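Local coordinates for protein arginase (Medicago truncatula, PDB 6VSS) that hydrolyses L-arginine to urea and L-ornithine, and agmatine to urea and putrescine, with two manganese ions in each subunit of a homohexamer, at residues L67-G72 / V119-I124; G158-S163 / D309-N314; F183-D188 / D269-D274. All coordinates share one frame; numbering follows the deposited sequence.

Contact 1 of 3, residues L67-G72 / V119-I124; sequences LGVPLG and VPIEEI
Ile-121, Val-119 and Pro-70 bury the most surface where the end of strand 63-69 meets the start of helix 121-125. The CB of Ile-121 points toward the other segment, and its two branches divide Leu-71 from Pro-70 and Val-69. CG2, anti to the backbone N, lies 4.0 Å from CB of Leu-71. CG1, anti to the carbonyl carbon (chi1 -63°), passes CD of Pro-70 at 3.9 Å and carries CD1 on to CG1 of Val-69, also at 4.0 Å. The CG-CD edge of the Pro-70 ring lies between Ile-121 CG1 and the carbonyl O of Val-119, its CD 3.2 Å from that oxygen. CB and CG2 of Val-119 lie against Gly-68 O, and CG2 is a looser 4.4 Å from CD1 of Leu-67. The link between the backbones is Val-119 N to Gly-68 O, 2.8 Å with an N-H...O angle of 157°. It carries on the pairing of strand 63-69 with strand 113-118, outermost within this chain, before Pro-120 takes the N-cap. Pro-70 O accepts a hydrogen bond from a water at 2.9 Å, which weakly accepts from Glu-122 N. Helix 131-146 covers Val-69 and Leu-71, while Glu-122 salt-bridges Arg-89 of a neighbouring subunit. Mainly aliphatic packing thus holds the two segments, with one direct backbone bond and a water serving the carbonyl that the inverse gamma turn centred on Pro-70 leaves beside the helix.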
loop_
_atom_site.group_PDB
_atom_site.type_symbol
_atom_site.label_atom_id
_atom_site.label_comp_id
_atom_site.label_asym_id
_atom_site.label_seq_id
_atom_site.Cartn_x
_atom_site.Cartn_y
_atom_site.Cartn_z
ATOM N N LEU B 67 19.302 -21.968 11.125
ATOM C CA LEU B 67 18.265 -22.611 11.972
ATOM C C LEU B 67 17.184 -21.579 12.263
ATOM O O LEU B 67 17.489 -20.551 12.906
ATOM C CB LEU B 67 18.956 -23.158 13.234
ATOM C CG LEU B 67 18.063 -23.918 14.196
ATOM C CD1 LEU B 67 17.837 -25.339 13.695
ATOM C CD2 LEU B 67 18.655 -23.929 15.596
ATOM N N GLY B 68 15.997 -21.792 11.695
ATOM C CA GLY B 68 14.765 -21.053 11.970
ATOM C C GLY B 68 14.182 -21.412 13.328
ATOM O O GLY B 68 14.132 -22.633 13.700
ATOM N N VAL B 69 13.787 -20.363 14.062
ATOM C CA VAL B 69 12.979 -20.484 15.306
ATOM C C VAL B 69 11.806 -19.524 15.143
ATOM O O VAL B 69 11.893 -18.359 15.547
ATOM C CB VAL B 69 13.849 -20.213 16.540
ATOM C CG1 VAL B 69 13.074 -20.489 17.811
ATOM C CG2 VAL B 69 15.153 -21.000 16.491
ATOM N N PRO B 70 10.747 -20.007 14.432
ATOM C CA PRO B 70 9.541 -19.231 14.134
ATOM C C PRO B 70 8.607 -19.108 15.353
ATOM O O PRO B 70 7.626 -19.752 15.409
ATOM C CB PRO B 70 8.902 -20.050 13.015
ATOM C CG PRO B 70 9.317 -21.483 13.357
ATOM C CD PRO B 70 10.740 -21.352 13.824
ATOM N N LEU B 71 9.015 -18.273 16.305
ATOM C CA LEU B 71 8.377 -18.024 17.611
ATOM C C LEU B 71 8.130 -16.526 17.751
ATOM O O LEU B 71 9.093 -15.726 17.636
ATOM C CB LEU B 71 9.354 -18.551 18.647
ATOM C CG LEU B 71 8.901 -18.469 20.085
ATOM C CD1 LEU B 71 9.703 -19.457 20.912
ATOM C CD2 LEU B 71 9.031 -17.041 20.623
ATOM N N GLY B 72 6.859 -16.158 17.935
ATOM C CA GLY B 72 6.375 -14.771 18.066
ATOM C C GLY B 72 5.681 -14.571 19.372
ATOM O O GLY B 72 5.385 -13.397 19.689
ATOM N N VAL B 119 12.897 -25.147 13.580
ATOM C CA VAL B 119 12.251 -25.801 14.747
ATOM C C VAL B 119 10.749 -25.535 14.643
ATOM O O VAL B 119 10.357 -24.372 14.689
ATOM C CB VAL B 119 12.762 -25.265 16.088
ATOM C CG1 VAL B 119 12.007 -25.921 17.253
ATOM C CG2 VAL B 119 14.274 -25.426 16.209
ATOM N N PRO B 120 9.908 -26.598 14.586
ATOM C CA PRO B 120 8.447 -26.477 14.466
ATOM C C PRO B 120 7.741 -26.068 15.765
ATOM O O PRO B 120 7.063 -26.886 16.471
ATOM C CB PRO B 120 8.033 -27.891 14.037
ATOM C CG PRO B 120 9.059 -28.789 14.681
ATOM C CD PRO B 120 10.353 -27.998 14.639
ATOM N N ILE B 121 7.895 -24.777 16.067
ATOM C CA ILE B 121 7.468 -24.150 17.342
ATOM C C ILE B 121 5.952 -24.353 17.526
ATOM O O ILE B 121 5.526 -24.816 18.615
ATOM C CB ILE B 121 7.865 -22.658 17.335
ATOM C CG1 ILE B 121 9.384 -22.481 17.267
ATOM C CG2 ILE B 121 7.266 -21.954 18.546
ATOM C CD1 ILE B 121 10.125 -23.095 18.459
ATOM N N GLU B 122 5.173 -23.982 16.509
ATOM C CA GLU B 122 3.688 -24.018 16.545
ATOM C C GLU B 122 3.230 -25.438 16.920
ATOM O O GLU B 122 2.436 -25.588 17.856
ATOM C CB GLU B 122 3.119 -23.529 15.199
ATOM C CG GLU B 122 1.610 -23.757 15.010
ATOM C CD GLU B 122 0.911 -23.166 13.761
ATOM O OE1 GLU B 122 1.523 -23.037 12.668
ATOM O OE2 GLU B 122 -0.292 -22.870 13.855
ATOM N N GLU B 123 3.670 -26.459 16.208
ATOM C CA GLU B 123 3.236 -27.864 16.461
ATOM C C GLU B 123 3.636 -28.352 17.869
ATOM O O GLU B 123 2.837 -29.079 18.532
ATOM C CB GLU B 123 3.797 -28.779 15.385
ATOM C CG GLU B 123 3.281 -28.455 13.989
ATOM C CD GLU B 123 4.140 -27.486 13.171
ATOM O OE1 GLU B 123 5.043 -26.813 13.755
ATOM O OE2 GLU B 123 3.882 -27.367 11.937
ATOM N N ILE B 124 4.785 -27.930 18.355
ATOM C CA ILE B 124 5.236 -28.275 19.725
ATOM C C ILE B 124 4.384 -27.542 20.757
ATOM O O ILE B 124 3.909 -28.222 21.698
ATOM C CB ILE B 124 6.715 -27.980 19.916
ATOM C CG1 ILE B 124 7.550 -28.924 19.054
ATOM C CG2 ILE B 124 7.052 -28.073 21.397
ATOM C CD1 ILE B 124 8.961 -28.447 18.889
HETATM O O HOH W 1 5.858 -21.669 14.117
#

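Contact 2 of 3, residues G158-S163 / D309-N314; sequences GDHSIS and DVVEYN. With MN (manganese (II) ion), chain J.
The C-terminal ends of the parallel strands carry the active site, and here the loop after strand 151-157 brings a manganese ligand, His-160, against the end of strand 305-311. CG2 of Val-311 stands over the centre of the His-160 ring, a CH-pi contact 3.4 Å from the centroid and 5° off the ring normal; chi1 of -59° sends CG1 the other way, to CD1 of Ile-162. The ring binds manganese through ND1 at 2.2 Å, and its NE2 is hydrogen-bonded to Ser-267, which also bonds Asp-309 OD1. Ser-163 OG donates to Asp-309 OD2 at 2.7 Å, from above the carboxylate plane; Tyr-265 is a second partner of that oxygen. In Glu-312, inferred to bind substrate, N donates a hydrogen bond to Gly-158 O (2.9 Å). Its chain bends at chi2 (-75°) and brings OE1 back to accept from His-160 N at 2.8 Å, on the anti side, while His-200 bonds the same oxygen. An alanine in place of this glutamate would probably leave His-160 N and His-200 ND1 without this acceptor and the backbone at the metal ligand less firmly fixed. Strand 305-311 lies between strands 151-157 and 264-269, and helix 163-174 begins at Ser-163.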
loop_
_atom_site.group_PDB
_atom_site.type_symbol
_atom_site.label_atom_id
_atom_site.label_comp_id
_atom_site.label_asym_id
_atom_site.label_seq_id
_atom_site.Cartn_x
_atom_site.Cartn_y
_atom_site.Cartn_z
ATOM N N GLY B 158 11.644 -14.889 14.084
ATOM C CA GLY B 158 11.470 -15.063 15.506
ATOM C C GLY B 158 11.696 -13.767 16.247
ATOM O O GLY B 158 12.486 -12.937 15.792
ATOM N N ASP B 159 11.040 -13.609 17.383
ATOM C CA ASP B 159 11.251 -12.442 18.282
ATOM C C ASP B 159 12.513 -12.642 19.112
ATOM O O ASP B 159 13.152 -13.738 19.083
ATOM C CB ASP B 159 9.984 -12.187 19.065
ATOM C CG ASP B 159 9.797 -13.130 20.233
ATOM O OD1 ASP B 159 10.821 -13.533 20.769
ATOM O OD2 ASP B 159 8.588 -13.385 20.603
ATOM N N HIS B 160 12.927 -11.591 19.808
ATOM C CA HIS B 160 14.287 -11.533 20.333
ATOM C C HIS B 160 14.445 -12.507 21.502
ATOM O O HIS B 160 15.578 -12.735 21.829
ATOM C CB HIS B 160 14.713 -10.082 20.619
ATOM C CG HIS B 160 16.160 -9.894 20.338
ATOM N ND1 HIS B 160 16.733 -8.671 20.059
ATOM C CD2 HIS B 160 17.174 -10.783 20.370
ATOM C CE1 HIS B 160 18.025 -8.865 19.807
ATOM N NE2 HIS B 160 18.319 -10.126 20.023
ATOM N N SER B 161 13.380 -13.077 22.063
ATOM C CA SER B 161 13.418 -13.985 23.252
ATOM C C SER B 161 14.343 -15.177 22.985
ATOM O O SER B 161 14.926 -15.778 23.982
ATOM C CB SER B 161 12.041 -14.478 23.620
ATOM O OG SER B 161 11.444 -15.180 22.547
ATOM N N ILE B 162 14.469 -15.529 21.719
ATOM C CA ILE B 162 15.175 -16.766 21.298
ATOM C C ILE B 162 16.681 -16.631 21.590
ATOM O O ILE B 162 17.354 -17.654 21.827
ATOM C CB ILE B 162 14.862 -17.085 19.820
ATOM C CG1 ILE B 162 15.473 -16.050 18.882
ATOM C CG2 ILE B 162 13.371 -17.242 19.573
ATOM C CD1 ILE B 162 15.440 -16.485 17.495
ATOM N N SER B 163 17.231 -15.434 21.659
ATOM C CA SER B 163 18.702 -15.274 21.796
ATOM C C SER B 163 19.135 -15.888 23.134
ATOM O O SER B 163 20.220 -16.442 23.194
ATOM C CB SER B 163 19.127 -13.849 21.683
ATOM O OG SER B 163 18.913 -13.309 20.384
ATOM N N ASP B 309 22.486 -14.371 15.238
ATOM C CA ASP B 309 21.036 -14.430 14.976
ATOM C C ASP B 309 20.609 -13.143 14.269
ATOM O O ASP B 309 21.325 -12.106 14.293
ATOM C CB ASP B 309 20.272 -14.821 16.236
ATOM C CG ASP B 309 20.350 -13.794 17.324
ATOM O OD1 ASP B 309 20.033 -12.613 17.014
ATOM O OD2 ASP B 309 20.660 -14.190 18.488
ATOM N N VAL B 310 19.550 -13.267 13.517
ATOM C CA VAL B 310 18.830 -12.132 12.906
ATOM C C VAL B 310 17.360 -12.270 13.284
ATOM O O VAL B 310 16.786 -13.261 12.881
ATOM C CB VAL B 310 19.053 -12.068 11.397
ATOM C CG1 VAL B 310 18.320 -10.860 10.816
ATOM C CG2 VAL B 310 20.540 -11.999 11.094
ATOM N N VAL B 311 16.845 -11.336 14.111
ATOM C CA VAL B 311 15.536 -11.410 14.798
ATOM C C VAL B 311 14.677 -10.194 14.493
ATOM O O VAL B 311 15.244 -9.207 14.039
ATOM C CB VAL B 311 15.737 -11.582 16.301
ATOM C CG1 VAL B 311 16.531 -12.866 16.539
ATOM C CG2 VAL B 311 16.414 -10.405 16.962
ATOM N N GLU B 312 13.366 -10.384 14.705
ATOM C CA GLU B 312 12.345 -9.345 14.802
ATOM C C GLU B 312 12.026 -8.825 13.378
ATOM O O GLU B 312 11.203 -7.898 13.286
ATOM C CB GLU B 312 12.817 -8.207 15.725
ATOM C CG GLU B 312 12.849 -8.536 17.218
ATOM C CD GLU B 312 11.548 -8.617 17.992
ATOM O OE1 GLU B 312 11.540 -9.316 19.059
ATOM O OE2 GLU B 312 10.539 -8.065 17.528
ATOM N N TYR B 313 12.465 -9.479 12.281
ATOM C CA TYR B 313 11.803 -9.237 10.973
ATOM C C TYR B 313 10.334 -9.698 11.133
ATOM O O TYR B 313 10.107 -10.831 11.561
ATOM C CB TYR B 313 12.458 -9.924 9.768
ATOM C CG TYR B 313 11.624 -9.825 8.517
ATOM C CD1 TYR B 313 11.032 -8.629 8.142
ATOM C CD2 TYR B 313 11.411 -10.920 7.685
ATOM C CE1 TYR B 313 10.271 -8.528 6.980
ATOM C CE2 TYR B 313 10.610 -10.843 6.552
ATOM C CZ TYR B 313 10.066 -9.635 6.175
ATOM O OH TYR B 313 9.327 -9.530 5.008
ATOM N N ASN B 314 9.379 -8.820 10.789
ATOM C CA ASN B 314 7.917 -9.076 10.851
ATOM C C ASN B 314 7.362 -8.868 9.450
ATOM O O ASN B 314 7.023 -7.755 9.047
ATOM C CB ASN B 314 7.306 -8.134 11.902
ATOM C CG ASN B 314 5.840 -8.427 12.154
ATOM O OD1 ASN B 314 5.195 -9.045 11.307
ATOM N ND2 ASN B 314 5.325 -7.997 13.310
HETATM MN MN MN J . 15.640 -6.862 20.630
HETATM O O HOH W 2 14.273 -5.417 21.179
#

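Contact 3 of 3, residues F183-D188 / D269-D274; sequences FDAHPD and DVDSLD. With MN (manganese (II) ion), chain I; MN (manganese (II) ion), chain J.
OD2 of Asp-269 is shared by both manganese ions, at 2.1 Å from the one in chain I and 2.2 Å from the one in chain J. Asp-184 bridges the same pair differently, one oxygen to each metal: OD1 to the chain I ion, OD2 to the chain J ion, its carboxylate plane turned 63° from that of Asp-269. Asp-271 grips the chain I ion with both oxygens, and His-186 adds ND1 at 2.3 Å. Asp-188 OD2 binds the chain J ion, whose set His-160 completes. A water bridges the two metals and donates to Asp-188 OD1 at 2.6 Å, as in the binuclear site of arginases. Several backbone N-H groups steady these ligands. Asp-271 N bonds Asp-269 OD1 and His-186 N bonds Asp-184 OD1, each closing an Asx turn, and Ala-185 N reaches Asp-271 OD1 at 3.3 Å from above its carboxylate plane. Second-shell partners are His-182 for Asp-184 OD2 and Glu-285 for His-186 NE2. Asp-269 N to Phe-183 O, 2.8 Å, joins the ends of the adjacent parallel strands 264-269 and 178-183. Beyond them Phe-183 and Ser-272 pack on Ile-294 of helix 291-300, and helix 323-339 covers Val-270 and Leu-273.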
loop_
_atom_site.group_PDB
_atom_site.type_symbol
_atom_site.label_atom_id
_atom_site.label_comp_id
_atom_site.label_asym_id
_atom_site.label_seq_id
_atom_site.Cartn_x
_atom_site.Cartn_y
_atom_site.Cartn_z
ATOM N N PHE B 183 23.008 -5.656 18.066
ATOM C CA PHE B 183 22.349 -4.510 17.386
ATOM C C PHE B 183 20.879 -4.492 17.775
ATOM O O PHE B 183 20.186 -5.476 17.598
ATOM C CB PHE B 183 22.509 -4.595 15.875
ATOM C CG PHE B 183 23.941 -4.539 15.410
ATOM C CD1 PHE B 183 24.673 -5.705 15.224
ATOM C CD2 PHE B 183 24.532 -3.343 15.039
ATOM C CE1 PHE B 183 25.976 -5.681 14.742
ATOM C CE2 PHE B 183 25.855 -3.314 14.586
ATOM C CZ PHE B 183 26.569 -4.479 14.465
ATOM N N ASP B 184 20.418 -3.361 18.274
ATOM C CA ASP B 184 19.012 -3.251 18.708
ATOM C C ASP B 184 18.627 -1.779 18.903
ATOM O O ASP B 184 19.482 -1.023 19.289
ATOM C CB ASP B 184 18.871 -4.070 19.978
ATOM C CG ASP B 184 17.494 -4.666 20.157
ATOM O OD1 ASP B 184 16.480 -4.064 19.722
ATOM O OD2 ASP B 184 17.487 -5.788 20.616
ATOM N N ALA B 185 17.370 -1.399 18.707
ATOM C CA ALA B 185 16.812 -0.142 19.265
ATOM C C ALA B 185 16.681 -0.242 20.795
ATOM O O ALA B 185 16.689 0.841 21.472
ATOM C CB ALA B 185 15.496 0.191 18.621
ATOM N N HIS B 186 16.599 -1.459 21.342
ATOM C CA HIS B 186 16.087 -1.737 22.707
ATOM C C HIS B 186 17.123 -2.559 23.431
ATOM O O HIS B 186 17.685 -3.472 22.860
ATOM C CB HIS B 186 14.777 -2.547 22.697
ATOM C CG HIS B 186 13.746 -2.016 21.765
ATOM N ND1 HIS B 186 13.529 -2.548 20.472
ATOM C CD2 HIS B 186 12.893 -0.971 21.926
ATOM C CE1 HIS B 186 12.588 -1.778 19.898
ATOM N NE2 HIS B 186 12.164 -0.825 20.769
ATOM N N PRO B 187 17.512 -2.214 24.670
ATOM C CA PRO B 187 18.547 -3.004 25.336
ATOM C C PRO B 187 18.154 -4.475 25.555
ATOM O O PRO B 187 19.037 -5.283 25.799
ATOM C CB PRO B 187 18.789 -2.262 26.662
ATOM C CG PRO B 187 18.292 -0.830 26.411
ATOM C CD PRO B 187 17.157 -0.979 25.403
ATOM N N ASP B 188 16.863 -4.782 25.624
ATOM C CA ASP B 188 16.357 -6.126 25.991
ATOM C C ASP B 188 16.991 -6.619 27.298
ATOM O O ASP B 188 17.211 -7.820 27.405
ATOM C CB ASP B 188 16.615 -7.126 24.878
ATOM C CG ASP B 188 15.795 -6.884 23.621
ATOM O OD1 ASP B 188 14.883 -6.021 23.685
ATOM O OD2 ASP B 188 16.047 -7.610 22.628
ATOM N N ASP B 269 19.074 -7.391 15.905
ATOM C CA ASP B 269 17.630 -7.044 15.887
ATOM C C ASP B 269 17.386 -6.057 14.723
ATOM O O ASP B 269 18.049 -5.042 14.652
ATOM C CB ASP B 269 17.195 -6.601 17.276
ATOM C CG ASP B 269 15.718 -6.243 17.398
ATOM O OD1 ASP B 269 15.133 -5.910 16.334
ATOM O OD2 ASP B 269 15.233 -6.144 18.545
ATOM N N VAL B 270 16.563 -6.452 13.744
ATOM C CA VAL B 270 16.253 -5.648 12.520
ATOM C C VAL B 270 15.760 -4.253 12.948
ATOM O O VAL B 270 16.009 -3.311 12.186
ATOM C CB VAL B 270 15.222 -6.353 11.619
ATOM C CG1 VAL B 270 14.877 -5.506 10.379
ATOM C CG2 VAL B 270 15.725 -7.720 11.187
ATOM N N ASP B 271 15.125 -4.121 14.123
ATOM C CA ASP B 271 14.620 -2.795 14.596
ATOM C C ASP B 271 15.768 -1.914 15.061
ATOM O O ASP B 271 15.447 -0.733 15.206
ATOM C CB ASP B 271 13.496 -2.791 15.631
ATOM C CG ASP B 271 13.851 -3.228 17.032
ATOM O OD1 ASP B 271 15.002 -3.269 17.411
ATOM O OD2 ASP B 271 12.941 -3.596 17.697
ATOM N N SER B 272 17.027 -2.375 15.075
ATOM C CA SER B 272 18.218 -1.496 15.160
ATOM C C SER B 272 18.210 -0.479 14.013
ATOM O O SER B 272 18.597 0.675 14.224
ATOM C CB SER B 272 19.518 -2.244 15.190
ATOM O OG SER B 272 19.744 -2.998 14.009
ATOM N N LEU B 273 17.726 -0.872 12.854
ATOM C CA LEU B 273 17.738 0.010 11.662
ATOM C C LEU B 273 16.585 0.985 11.734
ATOM O O LEU B 273 15.518 0.655 12.322
ATOM C CB LEU B 273 17.596 -0.831 10.407
ATOM C CG LEU B 273 18.794 -1.709 10.079
ATOM C CD1 LEU B 273 18.406 -2.789 9.078
ATOM C CD2 LEU B 273 19.917 -0.860 9.533
ATOM N N ASP B 274 16.806 2.169 11.167
ATOM C CA ASP B 274 15.741 3.177 11.077
ATOM C C ASP B 274 14.545 2.515 10.388
ATOM O O ASP B 274 14.661 1.691 9.475
ATOM C CB ASP B 274 16.190 4.407 10.325
ATOM C CG ASP B 274 15.220 5.547 10.569
ATOM O OD1 ASP B 274 15.296 6.192 11.623
ATOM O OD2 ASP B 274 14.394 5.780 9.688
HETATM MN MN MN I . 14.312 -4.380 19.279
HETATM MN MN MN J . 15.640 -6.862 20.630
HETATM O O HOH W 2 14.273 -5.417 21.179
#

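How the contacts relate
Contacts 2 and 3 build one site: their centres are 10 Å apart, they share the chain J manganese and its water, and His-160 ND1 lies 2.9 Å from Asp-188 OD2 as two ligands of one metal. The backbone joins them as well, with Val-270 N 3.1 Å from Val-311 O, probably a hydrogen bond. Contact 1 stands back, its centre 22 Å from that of contact 3 and the Leu-71 side chain about 12 Å from a manganese ion. It still borders contact 2, where Asp-159 N is 2.9 Å from Leu-71 O and Val-69 CG1 packs on Ile-162 CG2 at 3.7 Å. In space contact 2 thus lies between contact 1 and the manganese pair.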